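Local atomic coordinates of Two-component sensor histidine kinase (PDB entry 3OLO), a protein that probably senses a signal through its PAS domain and, as a histidine kinase, passes it on by autophosphorylating a histidine in two-component signalling. Residues F27-N32 against R108-F113; L36-A41 against E51-M56; I61-A66 against R84-S89; K76-F81 against S98-E103. All blocks are in the same frame, centred on the assembly; numbering follows the deposited sequence.

Contact 1. Residues F27-N32 against R108-F113; sequences FCLGDN and RFSCVF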
loop_
_atom_site.group_PDB
_atom_site.type_symbol
_atom_site.label_atom_id
_atom_site.label_comp_id
_atom_site.label_asym_id
_atom_site.label_seq_id
_atom_site.Cartn_x
_atom_site.Cartn_y
_atom_site.Cartn_z
ATOM N N PHE A 27 4.806 -6.082 -3.543
ATOM C CA PHE A 27 5.762 -5.806 -4.616
ATOM C C PHE A 27 5.178 -6.074 -5.987
ATOM O O PHE A 27 4.132 -6.701 -6.108
ATOM C CB PHE A 27 7.049 -6.613 -4.421
ATOM C CG PHE A 27 6.839 -8.100 -4.358
ATOM C CD1 PHE A 27 6.709 -8.847 -5.517
ATOM C CD2 PHE A 27 6.790 -8.755 -3.135
ATOM C CE1 PHE A 27 6.531 -10.234 -5.460
ATOM C CE2 PHE A 27 6.612 -10.130 -3.064
ATOM C CZ PHE A 27 6.477 -10.871 -4.225
ATOM N N CYS A 28 5.855 -5.573 -7.017
ATOM C CA CYS A 28 5.426 -5.785 -8.396
ATOM C C CYS A 28 6.452 -6.614 -9.158
ATOM O O CYS A 28 7.639 -6.383 -9.030
ATOM C CB CYS A 28 5.222 -4.446 -9.103
ATOM S SG CYS A 28 3.790 -3.522 -8.513
ATOM N N LEU A 29 5.965 -7.581 -9.930
ATOM C CA LEU A 29 6.784 -8.404 -10.807
ATOM C C LEU A 29 6.445 -8.095 -12.257
ATOM O O LEU A 29 5.282 -7.890 -12.581
ATOM C CB LEU A 29 6.487 -9.879 -10.560
ATOM C CG LEU A 29 6.698 -10.374 -9.136
ATOM C CD1 LEU A 29 6.125 -11.783 -8.970
ATOM C CD2 LEU A 29 8.179 -10.332 -8.802
ATOM N N GLY A 30 7.458 -8.074 -13.122
ATOM C CA GLY A 30 7.255 -7.945 -14.555
ATOM C C GLY A 30 6.867 -9.278 -15.175
ATOM O O GLY A 30 6.692 -10.273 -14.478
ATOM N N ASP A 31 6.751 -9.309 -16.494
ATOM C CA ASP A 31 6.178 -10.469 -17.161
ATOM C C ASP A 31 7.083 -11.704 -17.032
ATOM O O ASP A 31 6.619 -12.834 -17.175
ATOM C CB ASP A 31 5.880 -10.140 -18.632
ATOM C CG ASP A 31 4.746 -10.985 -19.210
ATOM O OD1 ASP A 31 3.755 -11.258 -18.497
ATOM O OD2 ASP A 31 4.847 -11.379 -20.390
ATOM N N ASN A 32 8.367 -11.491 -16.756
ATOM C CA ASN A 32 9.288 -12.607 -16.522
ATOM C C ASN A 32 9.604 -12.794 -15.035
ATOM O O ASN A 32 10.610 -13.394 -14.680
ATOM C CB ASN A 32 10.588 -12.419 -17.303
ATOM C CG ASN A 32 10.374 -11.737 -18.639
ATOM O OD1 ASN A 32 9.714 -12.280 -19.527
ATOM N ND2 ASN A 32 10.941 -10.542 -18.792
ATOM N N ARG A 108 2.693 -5.749 -18.978
ATOM C CA ARG A 108 1.895 -6.574 -18.094
ATOM C C ARG A 108 2.751 -6.867 -16.867
ATOM O O ARG A 108 3.943 -7.158 -16.980
ATOM C CB ARG A 108 1.454 -7.866 -18.781
ATOM C CG ARG A 108 0.466 -8.692 -17.964
ATOM C CD ARG A 108 -0.277 -9.686 -18.837
ATOM N NE ARG A 108 -1.010 -10.678 -18.055
ATOM C CZ ARG A 108 -2.243 -10.503 -17.583
ATOM N NH1 ARG A 108 -2.830 -11.467 -16.883
ATOM N NH2 ARG A 108 -2.890 -9.365 -17.801
ATOM N N PHE A 109 2.153 -6.764 -15.689
ATOM C CA PHE A 109 2.891 -6.995 -14.453
ATOM C C PHE A 109 1.913 -7.447 -13.397
ATOM O O PHE A 109 0.715 -7.412 -13.614
ATOM C CB PHE A 109 3.603 -5.722 -14.007
ATOM C CG PHE A 109 2.676 -4.569 -13.756
ATOM C CD1 PHE A 109 2.155 -3.842 -14.807
ATOM C CD2 PHE A 109 2.334 -4.212 -12.468
ATOM C CE1 PHE A 109 1.301 -2.776 -14.574
ATOM C CE2 PHE A 109 1.488 -3.152 -12.228
ATOM C CZ PHE A 109 0.968 -2.432 -13.283
ATOM N N SER A 110 2.411 -7.904 -12.263
ATOM C CA SER A 110 1.505 -8.307 -11.209
ATOM C C SER A 110 1.818 -7.547 -9.942
ATOM O O SER A 110 2.958 -7.193 -9.683
ATOM C CB SER A 110 1.562 -9.816 -10.977
ATOM O OG SER A 110 2.872 -10.223 -10.674
ATOM N N CYS A 111 0.760 -7.242 -9.206
ATOM C CA CYS A 111 0.854 -6.768 -7.846
ATOM C C CYS A 111 0.775 -7.982 -6.957
ATOM O O CYS A 111 -0.093 -8.838 -7.129
ATOM C CB CYS A 111 -0.306 -5.826 -7.537
ATOM S SG CYS A 111 -0.210 -4.275 -8.438
ATOM N N VAL A 112 1.678 -8.052 -5.998
ATOM C CA VAL A 112 1.769 -9.202 -5.138
ATOM C C VAL A 112 1.737 -8.732 -3.692
ATOM O O VAL A 112 2.478 -7.831 -3.320
ATOM C CB VAL A 112 3.078 -9.964 -5.419
ATOM C CG1 VAL A 112 3.214 -11.164 -4.515
ATOM C CG2 VAL A 112 3.122 -10.389 -6.870
ATOM N N PHE A 113 0.857 -9.323 -2.893
ATOM C CA PHE A 113 0.878 -9.130 -1.447
ATOM C C PHE A 113 1.245 -10.442 -0.763
ATOM O O PHE A 113 0.706 -11.498 -1.096
ATOM C CB PHE A 113 -0.470 -8.616 -0.966
ATOM C CG PHE A 113 -0.824 -7.285 -1.545
ATOM C CD1 PHE A 113 -1.483 -7.200 -2.758
ATOM C CD2 PHE A 113 -0.452 -6.116 -0.904
ATOM C CE1 PHE A 113 -1.794 -5.974 -3.304
ATOM C CE2 PHE A 113 -0.769 -4.885 -1.442
ATOM C CZ PHE A 113 -1.428 -4.817 -2.650
HETATM O O HOH W 1 4.117 -11.095 -13.257
#
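The isopropyl group of Val112 lies against one face of the Phe27 ring, the two side chains running side by side. Val112 CB makes a CH-pi contact 3.8 Å from the centroid of the Phe27 ring, and Val112 CG1 presses on Phe27 CZ at 3.3 Å. Phe27 achieves this by placing CG in the crowded position between its backbone N and carbonyl carbon (chi1 58°), which lets the ring lie over Val112. Leu29 extends the apolar surface, its CD1 meeting Val112 CG2 at 3.9 Å. On the opposite face of the sheet the compact thiols of Cys28 and Cys111 sit SG to SG at 4.1 Å, in contact but not disulfide-bonded, and Cys28 SG approaches the Phe109 ring obliquely. Strands 25-29 and 107-116 are antiparallel neighbours in the five-stranded PAS sheet (order 35-38, 25-29, 107-116, 92-104, 78-86), with 107-116 in the middle. Four backbone bonds fix the register: Phe27 pairs with Val112 and Leu29 with Ser110, flanking the non-hydrogen-bonded pair Cys28-Cys111. The bond from Val112 N to Phe27 O, 2.8 Å, runs nearly along the C=O axis. Where the strands part, a water joins Gly30 O to Ser110 OG. Farther out, Phe35 meets the Phe27 ring edge-to-face on one side of the sheet. On the other, Tyr17 and Phe14 of the second subunit meet Phe109 edge-to-face, while Leu18 of that subunit packs on both cysteines.

Contact 2. Residues L36-A41 against E51-M56; sequences LYVNDA and EQLLSM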
loop_
_atom_site.group_PDB
_atom_site.type_symbol
_atom_site.label_atom_id
_atom_site.label_comp_id
_atom_site.label_asym_id
_atom_site.label_seq_id
_atom_site.Cartn_x
_atom_site.Cartn_y
_atom_site.Cartn_z
ATOM N N LEU A 36 10.102 -5.311 -9.994
ATOM C CA LEU A 36 10.084 -3.990 -10.610
ATOM C C LEU A 36 9.984 -2.926 -9.539
ATOM O O LEU A 36 10.464 -1.803 -9.704
ATOM C CB LEU A 36 8.887 -3.849 -11.552
ATOM C CG LEU A 36 8.833 -4.844 -12.706
ATOM C CD1 LEU A 36 7.571 -4.627 -13.514
ATOM C CD2 LEU A 36 10.066 -4.721 -13.584
ATOM N N TYR A 37 9.333 -3.286 -8.442
ATOM C CA TYR A 37 9.122 -2.369 -7.346
ATOM C C TYR A 37 8.899 -3.191 -6.090
ATOM O O TYR A 37 8.172 -4.172 -6.120
ATOM C CB TYR A 37 7.903 -1.476 -7.625
ATOM C CG TYR A 37 7.691 -0.461 -6.541
ATOM C CD1 TYR A 37 7.038 -0.800 -5.367
ATOM C CD2 TYR A 37 8.183 0.829 -6.669
ATOM C CE1 TYR A 37 6.858 0.131 -4.352
ATOM C CE2 TYR A 37 8.004 1.760 -5.667
ATOM C CZ TYR A 37 7.350 1.405 -4.511
ATOM O OH TYR A 37 7.193 2.328 -3.509
ATOM N N VAL A 38 9.535 -2.809 -4.989
ATOM C CA VAL A 38 9.351 -3.509 -3.721
ATOM C C VAL A 38 9.168 -2.485 -2.631
ATOM O O VAL A 38 9.819 -1.445 -2.674
ATOM C CB VAL A 38 10.585 -4.397 -3.351
ATOM C CG1 VAL A 38 10.714 -5.552 -4.315
ATOM C CG2 VAL A 38 11.888 -3.566 -3.325
ATOM N N ASN A 39 8.294 -2.769 -1.659
ATOM C CA ASN A 39 8.146 -1.893 -0.495
ATOM C C ASN A 39 9.067 -2.328 0.643
ATOM O O ASN A 39 9.607 -3.430 0.624
ATOM C CB ASN A 39 6.676 -1.776 -0.036
ATOM C CG ASN A 39 6.193 -2.968 0.792
ATOM O OD1 ASN A 39 6.786 -4.038 0.784
ATOM N ND2 ASN A 39 5.076 -2.778 1.499
ATOM N N ASP A 40 9.263 -1.444 1.617
ATOM C CA ASP A 40 10.179 -1.709 2.722
ATOM C C ASP A 40 9.895 -3.056 3.410
ATOM O O ASP A 40 10.825 -3.788 3.749
ATOM C CB ASP A 40 10.130 -0.564 3.746
ATOM C CG ASP A 40 10.640 0.768 3.184
ATOM O OD1 ASP A 40 11.225 0.795 2.083
ATOM O OD2 ASP A 40 10.468 1.802 3.859
ATOM N N ALA A 41 8.624 -3.392 3.621
ATOM C CA ALA A 41 8.290 -4.656 4.283
ATOM C C ALA A 41 8.818 -5.869 3.493
ATOM O O ALA A 41 9.236 -6.862 4.084
ATOM C CB ALA A 41 6.771 -4.776 4.523
ATOM N N GLU A 51 18.049 -2.325 -3.649
ATOM C CA GLU A 51 18.855 -2.327 -4.853
ATOM C C GLU A 51 19.179 -3.760 -5.282
ATOM O O GLU A 51 19.326 -4.034 -6.473
ATOM C CB GLU A 51 20.140 -1.525 -4.639
ATOM C CG GLU A 51 19.907 -0.062 -4.265
ATOM C CD GLU A 51 19.390 0.776 -5.426
ATOM O OE1 GLU A 51 20.211 1.450 -6.091
ATOM O OE2 GLU A 51 18.161 0.773 -5.669
ATOM N N GLN A 52 19.288 -4.673 -4.321
ATOM C CA GLN A 52 19.524 -6.079 -4.645
ATOM C C GLN A 52 18.285 -6.682 -5.292
ATOM O O GLN A 52 18.374 -7.341 -6.322
ATOM C CB GLN A 52 19.874 -6.886 -3.397
ATOM C CG GLN A 52 21.296 -6.725 -2.922
ATOM C CD GLN A 52 21.575 -7.530 -1.678
ATOM O OE1 GLN A 52 21.069 -7.216 -0.603
ATOM N NE2 GLN A 52 22.392 -8.571 -1.809
ATOM N N LEU A 53 17.127 -6.441 -4.684
ATOM C CA LEU A 53 15.870 -7.006 -5.172
ATOM C C LEU A 53 15.538 -6.519 -6.575
ATOM O O LEU A 53 14.931 -7.242 -7.349
ATOM C CB LEU A 53 14.715 -6.681 -4.212
ATOM C CG LEU A 53 14.700 -7.510 -2.914
ATOM C CD1 LEU A 53 13.744 -6.936 -1.869
ATOM C CD2 LEU A 53 14.346 -8.963 -3.202
ATOM N N LEU A 54 15.958 -5.309 -6.920
ATOM C CA LEU A 54 15.555 -4.724 -8.201
ATOM C C LEU A 54 16.432 -5.210 -9.349
ATOM O O LEU A 54 16.313 -4.737 -10.480
ATOM C CB LEU A 54 15.538 -3.189 -8.127
ATOM C CG LEU A 54 14.400 -2.624 -7.253
ATOM C CD1 LEU A 54 14.440 -1.091 -7.183
ATOM C CD2 LEU A 54 13.030 -3.098 -7.752
ATOM N N SER A 55 17.315 -6.155 -9.057
ATOM C CA SER A 55 18.054 -6.838 -10.110
ATOM C C SER A 55 17.813 -8.333 -9.982
ATOM O O SER A 55 18.523 -9.139 -10.568
ATOM C CB SER A 55 19.545 -6.527 -10.015
ATOM O OG SER A 55 20.066 -6.989 -8.784
HETATM N N MSE A 56 16.783 -8.702 -9.225
HETATM C CA MSE A 56 16.525 -10.104 -8.950
HETATM C C MSE A 56 15.207 -10.589 -9.547
HETATM O O MSE A 56 14.409 -9.807 -10.052
HETATM C CB MSE A 56 16.561 -10.361 -7.437
HETATM C CG MSE A 56 17.982 -10.372 -6.850
HETATM SE SE MSE A 56 18.026 -10.334 -4.888
HETATM C CE MSE A 56 17.310 -12.107 -4.520
#
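Gln52 O is gripped by two donors, both from Ser55: OG at 3.0 Å and backbone N at 3.2 Å. The hydroxyl comes from above the carbonyl plane, so the short serine ties down the end of helix 50-53 just as Leu54 leaves helical geometry. Leu54 lays its CD2 against the backbone of Leu36, 3.5 Å from Leu36 O, a methyl-on-peptide contact. Beside it, Val38 and Leu53 point toward each other's segment and cross obliquely, with Leu53 CD1 equally near Val38 CG1 and CG2 at 4.1 Å; branched aliphatic chains suit this purely apolar contact. Asn39 serves as N-cap of helix 40-46, its OD1 accepting from Thr42 N and also from Ser26 N. Leu36 and Tyr37 both face Cys28, a classic beta bulge. In the PAS fold the contact thus sets the short helix 50-53 against edge strand 35-38, with Cys43 of helix 40-46 touching both Val38 and Leu53.

Contact 3. Residues I61-A66 against R84-S89; sequences IDVDFA and RYRSQS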
loop_
_atom_site.group_PDB
_atom_site.type_symbol
_atom_site.label_atom_id
_atom_site.label_comp_id
_atom_site.label_asym_id
_atom_site.label_seq_id
_atom_site.Cartn_x
_atom_site.Cartn_y
_atom_site.Cartn_z
ATOM N N ILE A 61 14.058 -16.145 -4.854
ATOM C CA ILE A 61 13.472 -16.103 -3.511
ATOM C C ILE A 61 12.504 -17.273 -3.300
ATOM O O ILE A 61 12.488 -17.922 -2.267
ATOM C CB ILE A 61 12.620 -14.818 -3.329
ATOM C CG1 ILE A 61 13.418 -13.568 -3.708
ATOM C CG2 ILE A 61 12.082 -14.706 -1.906
ATOM C CD1 ILE A 61 14.393 -13.134 -2.674
ATOM N N ASP A 62 11.653 -17.499 -4.286
ATOM C CA ASP A 62 10.625 -18.528 -4.189
ATOM C C ASP A 62 11.258 -19.893 -4.417
ATOM O O ASP A 62 11.505 -20.299 -5.547
ATOM C CB ASP A 62 9.520 -18.263 -5.210
ATOM C CG ASP A 62 8.347 -19.211 -5.067
ATOM O OD1 ASP A 62 8.481 -20.245 -4.378
ATOM O OD2 ASP A 62 7.290 -18.921 -5.649
ATOM N N VAL A 63 11.541 -20.583 -3.323
ATOM C CA VAL A 63 12.136 -21.908 -3.373
ATOM C C VAL A 63 11.349 -22.868 -4.256
ATOM O O VAL A 63 11.923 -23.739 -4.904
ATOM C CB VAL A 63 12.220 -22.514 -1.961
ATOM C CG1 VAL A 63 12.823 -23.913 -2.017
ATOM C CG2 VAL A 63 13.048 -21.620 -1.064
ATOM N N ASP A 64 10.029 -22.720 -4.275
ATOM C CA ASP A 64 9.191 -23.675 -4.983
ATOM C C ASP A 64 8.673 -23.131 -6.303
ATOM O O ASP A 64 7.665 -23.607 -6.829
ATOM C CB ASP A 64 8.040 -24.109 -4.080
ATOM C CG ASP A 64 8.523 -24.880 -2.866
ATOM O OD1 ASP A 64 9.506 -25.644 -2.998
ATOM O OD2 ASP A 64 7.932 -24.714 -1.782
ATOM N N PHE A 65 9.387 -22.146 -6.842
ATOM C CA PHE A 65 8.945 -21.426 -8.033
ATOM C C PHE A 65 8.602 -22.355 -9.204
ATOM O O PHE A 65 7.592 -22.171 -9.876
ATOM C CB PHE A 65 10.025 -20.429 -8.455
ATOM C CG PHE A 65 9.712 -19.691 -9.726
ATOM C CD1 PHE A 65 10.081 -20.217 -10.953
ATOM C CD2 PHE A 65 9.064 -18.470 -9.693
ATOM C CE1 PHE A 65 9.804 -19.541 -12.124
ATOM C CE2 PHE A 65 8.784 -17.790 -10.858
ATOM C CZ PHE A 65 9.152 -18.328 -12.076
ATOM N N ALA A 66 9.442 -23.352 -9.448
ATOM C CA ALA A 66 9.241 -24.241 -10.586
ATOM C C ALA A 66 8.087 -25.216 -10.355
ATOM O O ALA A 66 7.654 -25.910 -11.271
ATOM C CB ALA A 66 10.521 -24.998 -10.901
ATOM N N ARG A 84 7.163 -21.430 -0.308
ATOM C CA ARG A 84 8.243 -21.171 0.643
ATOM C C ARG A 84 9.189 -20.151 0.046
ATOM O O ARG A 84 9.515 -20.229 -1.135
ATOM C CB ARG A 84 9.022 -22.453 0.948
ATOM C CG ARG A 84 8.181 -23.561 1.578
ATOM C CD ARG A 84 9.021 -24.788 1.860
ATOM N NE ARG A 84 9.484 -25.425 0.633
ATOM C CZ ARG A 84 10.574 -26.186 0.543
ATOM N NH1 ARG A 84 11.338 -26.408 1.610
ATOM N NH2 ARG A 84 10.907 -26.720 -0.623
ATOM N N TYR A 85 9.607 -19.188 0.858
ATOM C CA TYR A 85 10.644 -18.243 0.472
ATOM C C TYR A 85 11.950 -18.522 1.203
ATOM O O TYR A 85 11.942 -18.992 2.342
ATOM C CB TYR A 85 10.220 -16.824 0.842
ATOM C CG TYR A 85 9.242 -16.159 -0.105
ATOM C CD1 TYR A 85 8.662 -16.849 -1.164
ATOM C CD2 TYR A 85 8.917 -14.821 0.058
ATOM C CE1 TYR A 85 7.764 -16.216 -2.030
ATOM C CE2 TYR A 85 8.037 -14.183 -0.801
ATOM C CZ TYR A 85 7.466 -14.882 -1.844
ATOM O OH TYR A 85 6.582 -14.234 -2.689
ATOM N N ARG A 86 13.071 -18.240 0.544
ATOM C CA ARG A 86 14.365 -18.250 1.207
ATOM C C ARG A 86 14.892 -16.833 1.265
ATOM O O ARG A 86 14.953 -16.140 0.248
ATOM C CB ARG A 86 15.376 -19.133 0.484
ATOM C CG ARG A 86 16.751 -19.096 1.140
ATOM C CD ARG A 86 17.795 -19.841 0.336
ATOM N NE ARG A 86 17.495 -21.266 0.235
ATOM C CZ ARG A 86 17.188 -21.901 -0.893
ATOM N NH1 ARG A 86 17.143 -21.245 -2.047
ATOM N NH2 ARG A 86 16.941 -23.205 -0.867
ATOM N N SER A 87 15.271 -16.406 2.463
ATOM C CA SER A 87 15.732 -15.046 2.672
ATOM C C SER A 87 17.238 -14.999 2.471
ATOM O O SER A 87 17.890 -16.037 2.374
ATOM C CB SER A 87 15.375 -14.571 4.072
ATOM O OG SER A 87 16.078 -15.314 5.046
ATOM N N GLN A 88 17.788 -13.794 2.425
ATOM C CA GLN A 88 19.205 -13.644 2.182
ATOM C C GLN A 88 20.061 -14.367 3.232
ATOM O O GLN A 88 21.106 -14.923 2.901
ATOM C CB GLN A 88 19.593 -12.172 2.098
ATOM C CG GLN A 88 21.098 -12.032 1.903
ATOM C CD GLN A 88 21.503 -10.751 1.228
ATOM O OE1 GLN A 88 22.365 -10.757 0.360
ATOM N NE2 GLN A 88 20.894 -9.637 1.631
ATOM N N SER A 89 19.633 -14.385 4.492
ATOM C CA SER A 89 20.416 -15.093 5.508
ATOM C C SER A 89 20.111 -16.596 5.551
ATOM O O SER A 89 20.562 -17.308 6.446
ATOM C CB SER A 89 20.198 -14.471 6.883
ATOM O OG SER A 89 18.902 -14.744 7.361
#
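A single backbone bridge, Asp62 with Tyr85, lays the loop 61-66 along the edge strand 78-86 of the PAS sheet: Arg86 N donates to Ile61 O at 2.9 Å in a nearly straight bond, while Val63 N to Arg84 O is weak. The loop then folds into a type I beta turn from Asp62 to Phe65, reinforced by an Asx turn in which Asp62 OD1 accepts from Asp64 N at 2.9 Å. Aspartate suits this place because its short carboxylate can reach forward to the main-chain N two residues on; the same OD1 also bonds Thr83 OG1, and OD2 takes His68 NE2. Ile61 CG2, anti to the backbone N, rests over one face of the Tyr85 ring, 3.9 Å from the ring centroid, a CH-pi contact on the buried side. Val63 stands between two arginines, so each methyl lies over one face of a guanidinium: CG1 over Arg84, CG2 over Arg86 in the conformer given. Bent at chi3 (-67°), Arg84 turns side-on to Asp64 in a bidentate salt bridge, with guanidinium and carboxylate nearly coplanar. Both carboxylate oxygens use their syn lone pairs: OD1 of Asp64 receives NH2 of Arg84 at 3.0 Å, and Asp64 OD2 receives Arg84 NE, also at 3.0 Å.

Contact 4. Residues K76-F81 against S98-E103; sequences KNNYTF and SLTFLE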
loop_
_atom_site.group_PDB
_atom_site.type_symbol
_atom_site.label_atom_id
_atom_site.label_comp_id
_atom_site.label_asym_id
_atom_site.label_seq_id
_atom_site.Cartn_x
_atom_site.Cartn_y
_atom_site.Cartn_z
ATOM N N LYS A 76 -5.783 -17.220 -14.386
ATOM C CA LYS A 76 -6.634 -16.919 -13.236
ATOM C C LYS A 76 -6.765 -15.407 -13.055
ATOM O O LYS A 76 -7.856 -14.896 -12.803
ATOM C CB LYS A 76 -6.068 -17.565 -11.966
ATOM C CG LYS A 76 -6.071 -19.103 -11.976
ATOM C CD LYS A 76 -7.467 -19.668 -11.747
ATOM C CE LYS A 76 -7.590 -21.106 -12.243
ATOM N NZ LYS A 76 -9.010 -21.479 -12.544
ATOM N N ASN A 77 -5.644 -14.704 -13.192
ATOM C CA ASN A 77 -5.598 -13.238 -13.137
ATOM C C ASN A 77 -5.718 -12.642 -11.725
ATOM O O ASN A 77 -5.233 -11.542 -11.462
ATOM C CB ASN A 77 -6.656 -12.625 -14.045
ATOM C CG ASN A 77 -6.269 -11.239 -14.516
ATOM O OD1 ASN A 77 -5.747 -11.070 -15.619
ATOM N ND2 ASN A 77 -6.498 -10.241 -13.670
ATOM N N ASN A 78 -6.391 -13.359 -10.834
ATOM C CA ASN A 78 -6.345 -13.064 -9.409
ATOM C C ASN A 78 -6.280 -14.402 -8.686
ATOM O O ASN A 78 -7.124 -15.262 -8.908
ATOM C CB ASN A 78 -7.577 -12.278 -8.969
ATOM C CG ASN A 78 -7.858 -11.086 -9.862
ATOM O OD1 ASN A 78 -7.225 -10.043 -9.729
ATOM N ND2 ASN A 78 -8.812 -11.234 -10.781
ATOM N N TYR A 79 -5.276 -14.583 -7.834
ATOM C CA TYR A 79 -5.018 -15.893 -7.246
ATOM C C TYR A 79 -4.182 -15.774 -5.967
ATOM O O TYR A 79 -3.301 -14.924 -5.873
ATOM C CB TYR A 79 -4.304 -16.754 -8.284
ATOM C CG TYR A 79 -4.298 -18.231 -7.987
ATOM C CD1 TYR A 79 -5.484 -18.942 -7.865
ATOM C CD2 TYR A 79 -3.097 -18.928 -7.858
ATOM C CE1 TYR A 79 -5.476 -20.306 -7.607
ATOM C CE2 TYR A 79 -3.078 -20.290 -7.603
ATOM C CZ TYR A 79 -4.266 -20.973 -7.477
ATOM O OH TYR A 79 -4.248 -22.323 -7.224
ATOM N N THR A 80 -4.470 -16.628 -4.986
ATOM C CA THR A 80 -3.754 -16.642 -3.708
ATOM C C THR A 80 -3.308 -18.073 -3.438
ATOM O O THR A 80 -4.099 -19.002 -3.610
ATOM C CB THR A 80 -4.656 -16.156 -2.524
ATOM O OG1 THR A 80 -4.949 -14.764 -2.670
ATOM C CG2 THR A 80 -3.964 -16.363 -1.168
ATOM N N PHE A 81 -2.053 -18.260 -3.029
ATOM C CA PHE A 81 -1.540 -19.600 -2.742
ATOM C C PHE A 81 -0.273 -19.554 -1.877
ATOM O O PHE A 81 0.333 -18.497 -1.717
ATOM C CB PHE A 81 -1.255 -20.344 -4.049
ATOM C CG PHE A 81 -0.138 -19.744 -4.851
ATOM C CD1 PHE A 81 -0.380 -18.708 -5.732
ATOM C CD2 PHE A 81 1.158 -20.208 -4.714
ATOM C CE1 PHE A 81 0.647 -18.152 -6.471
ATOM C CE2 PHE A 81 2.191 -19.652 -5.446
ATOM C CZ PHE A 81 1.934 -18.622 -6.326
ATOM N N SER A 98 -0.688 -13.278 -2.696
ATOM C CA SER A 98 -1.869 -12.906 -3.474
ATOM C C SER A 98 -1.427 -12.091 -4.683
ATOM O O SER A 98 -0.733 -11.088 -4.548
ATOM C CB SER A 98 -2.845 -12.094 -2.630
ATOM O OG SER A 98 -3.475 -12.917 -1.667
ATOM N N LEU A 99 -1.802 -12.543 -5.869
ATOM C CA LEU A 99 -1.389 -11.883 -7.092
ATOM C C LEU A 99 -2.584 -11.296 -7.801
ATOM O O LEU A 99 -3.640 -11.919 -7.853
ATOM C CB LEU A 99 -0.754 -12.872 -8.046
ATOM C CG LEU A 99 0.509 -13.564 -7.586
ATOM C CD1 LEU A 99 0.163 -14.856 -6.860
ATOM C CD2 LEU A 99 1.357 -13.822 -8.810
ATOM N N THR A 100 -2.384 -10.106 -8.358
ATOM C CA THR A 100 -3.309 -9.491 -9.289
ATOM C C THR A 100 -2.517 -9.081 -10.522
ATOM O O THR A 100 -1.524 -8.377 -10.401
ATOM C CB THR A 100 -3.922 -8.232 -8.693
ATOM O OG1 THR A 100 -4.487 -8.534 -7.412
ATOM C CG2 THR A 100 -4.995 -7.677 -9.611
ATOM N N PHE A 101 -2.949 -9.496 -11.706
ATOM C CA PHE A 101 -2.247 -9.101 -12.921
ATOM C C PHE A 101 -2.881 -7.867 -13.527
ATOM O O PHE A 101 -4.095 -7.735 -13.555
ATOM C CB PHE A 101 -2.218 -10.238 -13.926
ATOM C CG PHE A 101 -1.361 -11.376 -13.494
ATOM C CD1 PHE A 101 -1.888 -12.397 -12.714
ATOM C CD2 PHE A 101 -0.018 -11.418 -13.838
ATOM C CE1 PHE A 101 -1.087 -13.452 -12.295
ATOM C CE2 PHE A 101 0.785 -12.470 -13.431
ATOM C CZ PHE A 101 0.248 -13.490 -12.659
ATOM N N LEU A 102 -2.036 -6.966 -14.009
ATOM C CA LEU A 102 -2.476 -5.682 -14.517
ATOM C C LEU A 102 -1.706 -5.354 -15.782
ATOM O O LEU A 102 -0.620 -5.886 -16.013
ATOM C CB LEU A 102 -2.210 -4.604 -13.475
ATOM C CG LEU A 102 -2.946 -4.823 -12.156
ATOM C CD1 LEU A 102 -2.606 -3.733 -11.162
ATOM C CD2 LEU A 102 -4.444 -4.881 -12.399
ATOM N N GLU A 103 -2.276 -4.481 -16.601
ATOM C CA GLU A 103 -1.573 -3.962 -17.760
ATOM C C GLU A 103 -1.558 -2.449 -17.699
ATOM O O GLU A 103 -2.595 -1.818 -17.506
ATOM C CB GLU A 103 -2.237 -4.426 -19.056
ATOM C CG GLU A 103 -1.420 -5.452 -19.821
ATOM C CD GLU A 103 -2.264 -6.251 -20.792
ATOM O OE1 GLU A 103 -3.206 -5.670 -21.373
ATOM O OE2 GLU A 103 -1.995 -7.458 -20.969
#
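Asn77 leaves helix 70-76 with a positive phi of 76°, a backbone setting that asparagine tolerates better than most residues. Its CG is anti to the backbone N, and this places ND2 near Phe101 O for a weak bond of 3.5 Å, while OD1 accepts from Arg108 NH1 of strand 107-116. The backbone O of Asn77 takes the main-chain N of Phe101 at 3.1 Å and also lies at the edge of the Phe101 ring, close to its plane. Strands 78-86 and 92-104 form a beta hairpin at one margin of the PAS sheet, and Tyr79 with Leu99 is its hydrogen-bonded pair here; the bond from Leu99 N to Tyr79 O is the straighter of the two, 173° at the hydrogen. On either side stand the non-hydrogen-bonded pairs Thr80-Ser98 and Asn78-Thr100. Both hydroxyls of the first pair are anti to their own carbonyl carbons, and so they meet as Thr80 OG1 to Ser98 OG at 2.6 Å, a short bond between two small polar groups. In the second, Asn78 OD1 sits 3.3 Å from Thr100 CG2, the methyl that lies anti to the backbone N. On the face of Tyr79 and Leu99, Phe81 takes the crowded rotamer (chi1 66°), bringing its CE1 within 3.4 Å of Leu99 CD1; His68 meets the same ring edge-to-face. Asn21 of the second subunit packs on Thr100.

How the contacts relate
All four contacts belong to one PAS domain and reach its single antiparallel sheet. Contact 1 pairs the first strand with the last, closing a loop within which contacts 2, 3 and 4 are nested. Within that loop contact 2 comes first, on edge strand 35-38 beside strand 25-29; contacts 3 and 4 then interlace, sharing strand 78-86 at the other margin. Centres of contacts 1 and 4 lie about 9 Å apart, joined through adjacent strands 92-104 and 107-116, whereas those of contacts 2 and 4 are about 19 Å apart across the chain's centre. Contacts 2 and 3 touch through Gln52 and Gln88. Contacts 1, 2 and 4 also meet the second subunit, so this part of the sheet lies at the interface between the two subunits.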